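Local structure of HutD family protein (Pseudomonas aeruginosa, 1YLL) at residues L9-Y14 against A165-C170; R63-L68 against D110-Y115. The protein is of unknown function but belongs to the HutD family of the cupin clan and is possibly linked to histidine utilisation. All blocks are in the same frame, centred on the assembly; numbering follows the deposited sequence.

Contact 1: L9-Y14 against A165-C170; sequences LRAVDY and AHDCLC
Leu9 and Cys168 form an antiparallel hydrogen-bonded pair, with Leu9 N to Cys168 O at 2.7 Å and Cys168 N to Leu9 O at 2.9 Å; past this pair the first chain turns into the short 3-10 segment 11-13. The Asp167 carboxylate reaches across to the start of that turn and is held through both oxygens. OD2 takes the backbone N-H of Ala11, on its anti side and somewhat out of the carboxylate plane, by an almost straight bond of 3.0 Å between Ala11 N and Asp167 OD2. A water joins the same OD2 to Val12 N. OD1 receives Arg10 NH2 in a salt bridge of 2.8 Å; the two flat groups stand nearly perpendicular, 81° apart, and Asp167 OD1 lies near the guanidinium plane while NH2 comes from above the carboxylate plane. The bend of the arginine chain at chi2 (-71°) brings its end back to Asp167, although its CB sets off away from the other segment. Ala164 N is a further donor to OD1, and Gln162 O a second acceptor for NH2. Behind the turn, the Tyr14 ring lies with one face beneath Ala11 CA, and Tyr14 OH donates to His166 O at 2.7 Å, in the plane of that carbonyl. Ala11 CB rests against His166 CB, and Leu9 CD1 touches Cys170 CB at 3.9 Å. The loop is thus tied to strand 168-171 and the loop leading into it by one strand pair, a tyrosine hydroxyl and a single carboxylate that meets both a positive charge and backbone N-H groups. These donors would be expected to keep Asp167 ionised, with its rotation fixed at both oxygens.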
loop_
_atom_site.group_PDB
_atom_site.type_symbol
_atom_site.label_atom_id
_atom_site.label_comp_id
_atom_site.label_asym_id
_atom_site.label_seq_id
_atom_site.Cartn_x
_atom_site.Cartn_y
_atom_site.Cartn_z
ATOM N N LEU D 9 6.773 12.353 -12.076
ATOM C CA LEU D 9 7.733 13.085 -12.886
ATOM C C LEU D 9 9.066 13.085 -12.162
ATOM O O LEU D 9 9.125 13.319 -10.963
ATOM C CB LEU D 9 7.231 14.531 -13.119
ATOM C CG LEU D 9 5.809 14.537 -13.716
ATOM C CD1 LEU D 9 5.252 15.952 -13.748
ATOM C CD2 LEU D 9 5.828 13.894 -15.107
ATOM N N ARG D 10 10.140 12.775 -12.883
ATOM C CA ARG D 10 11.440 12.732 -12.253
ATOM C C ARG D 10 12.272 13.983 -12.481
ATOM O O ARG D 10 12.440 14.440 -13.601
ATOM C CB ARG D 10 12.195 11.495 -12.748
ATOM C CG ARG D 10 11.366 10.225 -12.576
ATOM C CD ARG D 10 11.236 9.833 -11.113
ATOM N NE ARG D 10 10.344 8.681 -10.951
ATOM C CZ ARG D 10 9.985 8.162 -9.781
ATOM N NH1 ARG D 10 9.169 7.119 -9.753
ATOM N NH2 ARG D 10 10.451 8.669 -8.643
ATOM N N ALA D 11 12.831 14.488 -11.400
ATOM C CA ALA D 11 13.627 15.703 -11.446
ATOM C C ALA D 11 14.783 15.584 -12.429
ATOM O O ALA D 11 15.102 16.543 -13.120
ATOM C CB ALA D 11 14.136 16.039 -10.067
ATOM N N VAL D 12 15.426 14.416 -12.491
ATOM C CA VAL D 12 16.530 14.253 -13.444
ATOM C C VAL D 12 16.087 14.549 -14.882
ATOM O O VAL D 12 16.921 14.866 -15.747
ATOM C CB VAL D 12 17.115 12.819 -13.390
ATOM C CG1 VAL D 12 18.291 12.704 -14.351
ATOM C CG2 VAL D 12 17.566 12.504 -11.983
ATOM N N ASP D 13 14.781 14.477 -15.148
ATOM C CA ASP D 13 14.253 14.751 -16.482
ATOM C C ASP D 13 13.690 16.149 -16.722
ATOM O O ASP D 13 13.222 16.456 -17.816
ATOM C CB ASP D 13 13.142 13.771 -16.858
ATOM C CG ASP D 13 13.629 12.336 -16.951
ATOM O OD1 ASP D 13 14.815 12.127 -17.302
ATOM O OD2 ASP D 13 12.814 11.432 -16.679
ATOM N N TYR D 14 13.693 16.998 -15.712
ATOM C CA TYR D 14 13.154 18.326 -15.950
ATOM C C TYR D 14 14.012 19.106 -16.939
ATOM O O TYR D 14 15.251 19.058 -16.899
ATOM C CB TYR D 14 13.087 19.113 -14.662
ATOM C CG TYR D 14 12.153 18.573 -13.596
ATOM C CD1 TYR D 14 12.299 18.976 -12.274
ATOM C CD2 TYR D 14 11.162 17.632 -13.896
ATOM C CE1 TYR D 14 11.495 18.439 -11.249
ATOM C CE2 TYR D 14 10.343 17.107 -12.890
ATOM C CZ TYR D 14 10.528 17.506 -11.574
ATOM O OH TYR D 14 9.826 16.954 -10.552
ATOM N N ALA D 165 14.218 13.150 -4.102
ATOM C CA ALA D 165 14.216 14.611 -3.934
ATOM C C ALA D 165 13.908 15.323 -5.244
ATOM O O ALA D 165 14.519 15.057 -6.282
ATOM C CB ALA D 165 15.555 15.091 -3.386
ATOM N N HIS D 166 12.941 16.232 -5.153
ATOM C CA HIS D 166 12.415 17.050 -6.241
ATOM C C HIS D 166 11.563 16.348 -7.266
ATOM O O HIS D 166 11.172 16.961 -8.260
ATOM C CB HIS D 166 13.515 17.877 -6.935
ATOM C CG HIS D 166 14.098 18.933 -6.048
ATOM N ND1 HIS D 166 14.928 19.932 -6.514
ATOM C CD2 HIS D 166 13.987 19.129 -4.712
ATOM C CE1 HIS D 166 15.303 20.694 -5.502
ATOM N NE2 HIS D 166 14.747 20.229 -4.396
ATOM N N ASP D 167 11.247 15.070 -7.041
ATOM C CA ASP D 167 10.353 14.368 -7.973
ATOM C C ASP D 167 8.928 14.873 -7.670
ATOM O O ASP D 167 8.657 15.383 -6.579
ATOM C CB ASP D 167 10.369 12.854 -7.757
ATOM C CG ASP D 167 11.670 12.196 -8.228
ATOM O OD1 ASP D 167 11.838 10.986 -7.943
ATOM O OD2 ASP D 167 12.512 12.858 -8.881
ATOM N N CYS D 168 8.017 14.668 -8.610
ATOM C CA CYS D 168 6.661 15.158 -8.423
ATOM C C CYS D 168 5.584 14.246 -9.008
ATOM O O CYS D 168 5.610 13.913 -10.179
ATOM C CB CYS D 168 6.566 16.552 -9.051
ATOM S SG CYS D 168 4.987 17.500 -8.832
ATOM N N LEU D 169 4.640 13.846 -8.178
ATOM C CA LEU D 169 3.543 13.045 -8.674
ATOM C C LEU D 169 2.611 13.994 -9.407
ATOM O O LEU D 169 2.382 15.106 -8.951
ATOM C CB LEU D 169 2.763 12.433 -7.530
ATOM C CG LEU D 169 1.487 11.757 -8.045
ATOM C CD1 LEU D 169 1.751 10.269 -8.147
ATOM C CD2 LEU D 169 0.323 12.022 -7.145
ATOM N N CYS D 170 2.094 13.578 -10.558
ATOM C CA CYS D 170 1.132 14.425 -11.269
ATOM C C CYS D 170 -0.070 13.542 -11.551
ATOM O O CYS D 170 0.058 12.569 -12.298
ATOM C CB CYS D 170 1.701 14.942 -12.600
ATOM S SG CYS D 170 0.515 16.009 -13.570
HETATM O O HOH W 1 14.913 12.280 -10.260
#

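Contact 2: R63-L68 against D110-Y115; sequences RIISVL and DFNLIY
Arg63 and Ile114 lie side by side and point the same way, the guanidinium resting with one face on the Ile114 CD1 methyl, which sits toward its rim at 3.8 Å from Arg63 NE. A bend at chi3 (58°) turns the end of the arginine chain toward Asn112. There Arg63 NH2 donates to Asn112 OD1 at 2.9 Å, from well above the amide's carbonyl plane, with guanidinium and amide planes 54° apart. One water sits at the guanidinium edge, accepting from Arg63 NE at 2.8 Å and able to donate to Asn112 OD1 or Leu113 O. Ile65 runs alongside Asn112 in tight packing, its CD1 only 3.1 Å from Asn112 OD1, and crosses Asp110, whose OD2 approaches the same methyl at 3.3 Å. Arg63, Ile65, Asn112 and Ile114 therefore form one face of the sheet, where Phe91 and Phe93 flank Ile65, and Phe93 also touches Arg63. The other face carries Ile64, Ser66, Phe111 and Leu113. Here Ile64 and Leu113 lie side by side, pointing the same way, with their CD1 methyls in contact, while Leu68 crosses Phe111, its CD2 at 3.7 Å from Phe111 CB. The Phe111 ring swings away from this strand to stack on Phe145, and Ser66 OG is hydrogen-bonded to Trp126 NE1. Leu177 of a neighbouring subunit packs on Ile64. Beneath these side chains, paired backbone hydrogen bonds link Ile64 with Leu113 and Ser66 with Phe111, Leu113 N to Ile64 O being 2.9 Å. Antiparallel neighbours at 163°, flanked by strands 42-49 and 91-94, build the six-stranded sheet; with the face of Arg63, Ile65, Asn112 and Ile114 turned away from strand 120-129, the arrangement is consistent with the N-terminal beta-barrel of a two-cupin protein.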
loop_
_atom_site.group_PDB
_atom_site.type_symbol
_atom_site.label_atom_id
_atom_site.label_comp_id
_atom_site.label_asym_id
_atom_site.label_seq_id
_atom_site.Cartn_x
_atom_site.Cartn_y
_atom_site.Cartn_z
ATOM N N ARG D 63 0.170 33.878 -8.722
ATOM C CA ARG D 63 1.412 33.149 -8.459
ATOM C C ARG D 63 1.524 32.820 -6.986
ATOM O O ARG D 63 1.075 33.571 -6.115
ATOM C CB ARG D 63 2.631 34.001 -8.865
ATOM C CG ARG D 63 2.701 34.372 -10.355
ATOM C CD ARG D 63 4.089 34.924 -10.731
ATOM N NE ARG D 63 5.154 33.958 -10.428
ATOM C CZ ARG D 63 6.425 34.111 -10.795
ATOM N NH1 ARG D 63 6.791 35.188 -11.475
ATOM N NH2 ARG D 63 7.339 33.181 -10.496
ATOM N N ILE D 64 2.130 31.666 -6.706
ATOM C CA ILE D 64 2.436 31.311 -5.315
ATOM C C ILE D 64 3.877 30.798 -5.427
ATOM O O ILE D 64 4.153 29.845 -6.162
ATOM C CB ILE D 64 1.563 30.198 -4.757
ATOM C CG1 ILE D 64 0.076 30.558 -4.907
ATOM C CG2 ILE D 64 1.890 30.005 -3.270
ATOM C CD1 ILE D 64 -0.848 29.564 -4.149
ATOM N N ILE D 65 4.793 31.416 -4.685
ATOM C CA ILE D 65 6.188 31.008 -4.761
ATOM C C ILE D 65 6.668 30.588 -3.379
ATOM O O ILE D 65 6.196 31.105 -2.371
ATOM C CB ILE D 65 7.049 32.206 -5.253
ATOM C CG1 ILE D 65 8.483 31.767 -5.511
ATOM C CG2 ILE D 65 6.987 33.345 -4.234
ATOM C CD1 ILE D 65 9.156 32.674 -6.496
ATOM N N SER D 66 7.582 29.626 -3.356
ATOM C CA SER D 66 8.174 29.152 -2.112
ATOM C C SER D 66 9.682 28.956 -2.286
ATOM O O SER D 66 10.112 28.397 -3.269
ATOM C CB SER D 66 7.612 27.781 -1.685
ATOM O OG SER D 66 6.224 27.783 -1.439
ATOM N N VAL D 67 10.482 29.442 -1.341
ATOM C CA VAL D 67 11.904 29.162 -1.417
ATOM C C VAL D 67 12.113 27.675 -1.066
ATOM O O VAL D 67 11.428 27.149 -0.179
ATOM C CB VAL D 67 12.710 29.996 -0.396
ATOM C CG1 VAL D 67 14.145 29.423 -0.267
ATOM C CG2 VAL D 67 12.747 31.455 -0.850
ATOM N N LEU D 68 13.030 27.010 -1.768
ATOM C CA LEU D 68 13.351 25.597 -1.496
ATOM C C LEU D 68 14.714 25.432 -0.830
ATOM O O LEU D 68 14.850 24.748 0.187
ATOM C CB LEU D 68 13.434 24.796 -2.778
ATOM C CG LEU D 68 12.166 24.517 -3.549
ATOM C CD1 LEU D 68 12.533 23.666 -4.737
ATOM C CD2 LEU D 68 11.152 23.786 -2.626
ATOM N N ASP D 110 13.708 28.015 -6.018
ATOM C CA ASP D 110 12.357 28.163 -5.531
ATOM C C ASP D 110 11.426 27.208 -6.265
ATOM O O ASP D 110 11.819 26.550 -7.230
ATOM C CB ASP D 110 11.848 29.610 -5.671
ATOM C CG ASP D 110 11.882 30.130 -7.084
ATOM O OD1 ASP D 110 11.651 29.361 -8.057
ATOM O OD2 ASP D 110 12.117 31.351 -7.217
ATOM N N PHE D 111 10.217 27.106 -5.735
ATOM C CA PHE D 111 9.175 26.241 -6.266
ATOM C C PHE D 111 8.030 27.212 -6.590
ATOM O O PHE D 111 7.619 28.000 -5.727
ATOM C CB PHE D 111 8.810 25.265 -5.153
ATOM C CG PHE D 111 7.675 24.358 -5.479
ATOM C CD1 PHE D 111 7.811 23.369 -6.472
ATOM C CD2 PHE D 111 6.484 24.456 -4.787
ATOM C CE1 PHE D 111 6.757 22.511 -6.754
ATOM C CE2 PHE D 111 5.422 23.587 -5.068
ATOM C CZ PHE D 111 5.563 22.623 -6.051
ATOM N N ASN D 112 7.509 27.130 -7.819
ATOM C CA ASN D 112 6.514 28.099 -8.272
ATOM C C ASN D 112 5.266 27.476 -8.813
ATOM O O ASN D 112 5.371 26.590 -9.634
ATOM C CB ASN D 112 7.092 28.900 -9.453
ATOM C CG ASN D 112 7.977 30.052 -9.028
ATOM O OD1 ASN D 112 7.498 31.043 -8.483
ATOM N ND2 ASN D 112 9.273 29.930 -9.293
ATOM N N LEU D 113 4.095 27.973 -8.389
ATOM C CA LEU D 113 2.829 27.534 -8.995
ATOM C C LEU D 113 2.329 28.812 -9.674
ATOM O O LEU D 113 2.319 29.846 -9.045
ATOM C CB LEU D 113 1.784 27.189 -7.918
ATOM C CG LEU D 113 0.532 26.331 -8.204
ATOM C CD1 LEU D 113 -0.653 26.855 -7.455
ATOM C CD2 LEU D 113 0.246 26.138 -9.667
ATOM N N ILE D 114 1.972 28.744 -10.954
ATOM C CA ILE D 114 1.399 29.911 -11.630
ATOM C C ILE D 114 0.110 29.379 -12.243
ATOM O O ILE D 114 0.151 28.372 -12.936
ATOM C CB ILE D 114 2.351 30.414 -12.728
ATOM C CG1 ILE D 114 3.702 30.767 -12.083
ATOM C CG2 ILE D 114 1.743 31.638 -13.491
ATOM C CD1 ILE D 114 4.739 31.268 -13.064
ATOM N N TYR D 115 -1.015 30.053 -11.999
ATOM C CA TYR D 115 -2.259 29.563 -12.571
ATOM C C TYR D 115 -3.234 30.695 -12.874
ATOM O O TYR D 115 -3.137 31.791 -12.319
ATOM C CB TYR D 115 -2.921 28.543 -11.641
ATOM C CG TYR D 115 -3.510 29.112 -10.380
ATOM C CD1 TYR D 115 -4.874 29.407 -10.274
ATOM C CD2 TYR D 115 -2.704 29.372 -9.275
ATOM C CE1 TYR D 115 -5.413 29.935 -9.099
ATOM C CE2 TYR D 115 -3.231 29.901 -8.089
ATOM C CZ TYR D 115 -4.592 30.183 -8.005
ATOM O OH TYR D 115 -5.088 30.734 -6.852
HETATM O O HOH W 2 4.916 31.608 -8.897
HETATM O O HOH W 3 5.128 27.683 -4.196
#

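Contact 1 joins the 9-14 loop to an edge region of the five-stranded sheet, whereas contact 2 lies within the six-stranded one, about 16 Å away between centres. In sequence, both segments of contact 2 fall between those of contact 1. The two contacts meet where His166 NE2 packs on Leu68 CD1 at 4.1 Å, and Phe145 ties them further, meeting the rings of both His166 and Phe111. Strand 42-49 also spans the two: Leu44 touches Cys168 and Phe111. Contact 1 is partly buried and built on charge and backbone N-H groups; contact 2 is wholly buried. Neither contact holds a bound ligand or metal, so their relation to any active site remains open.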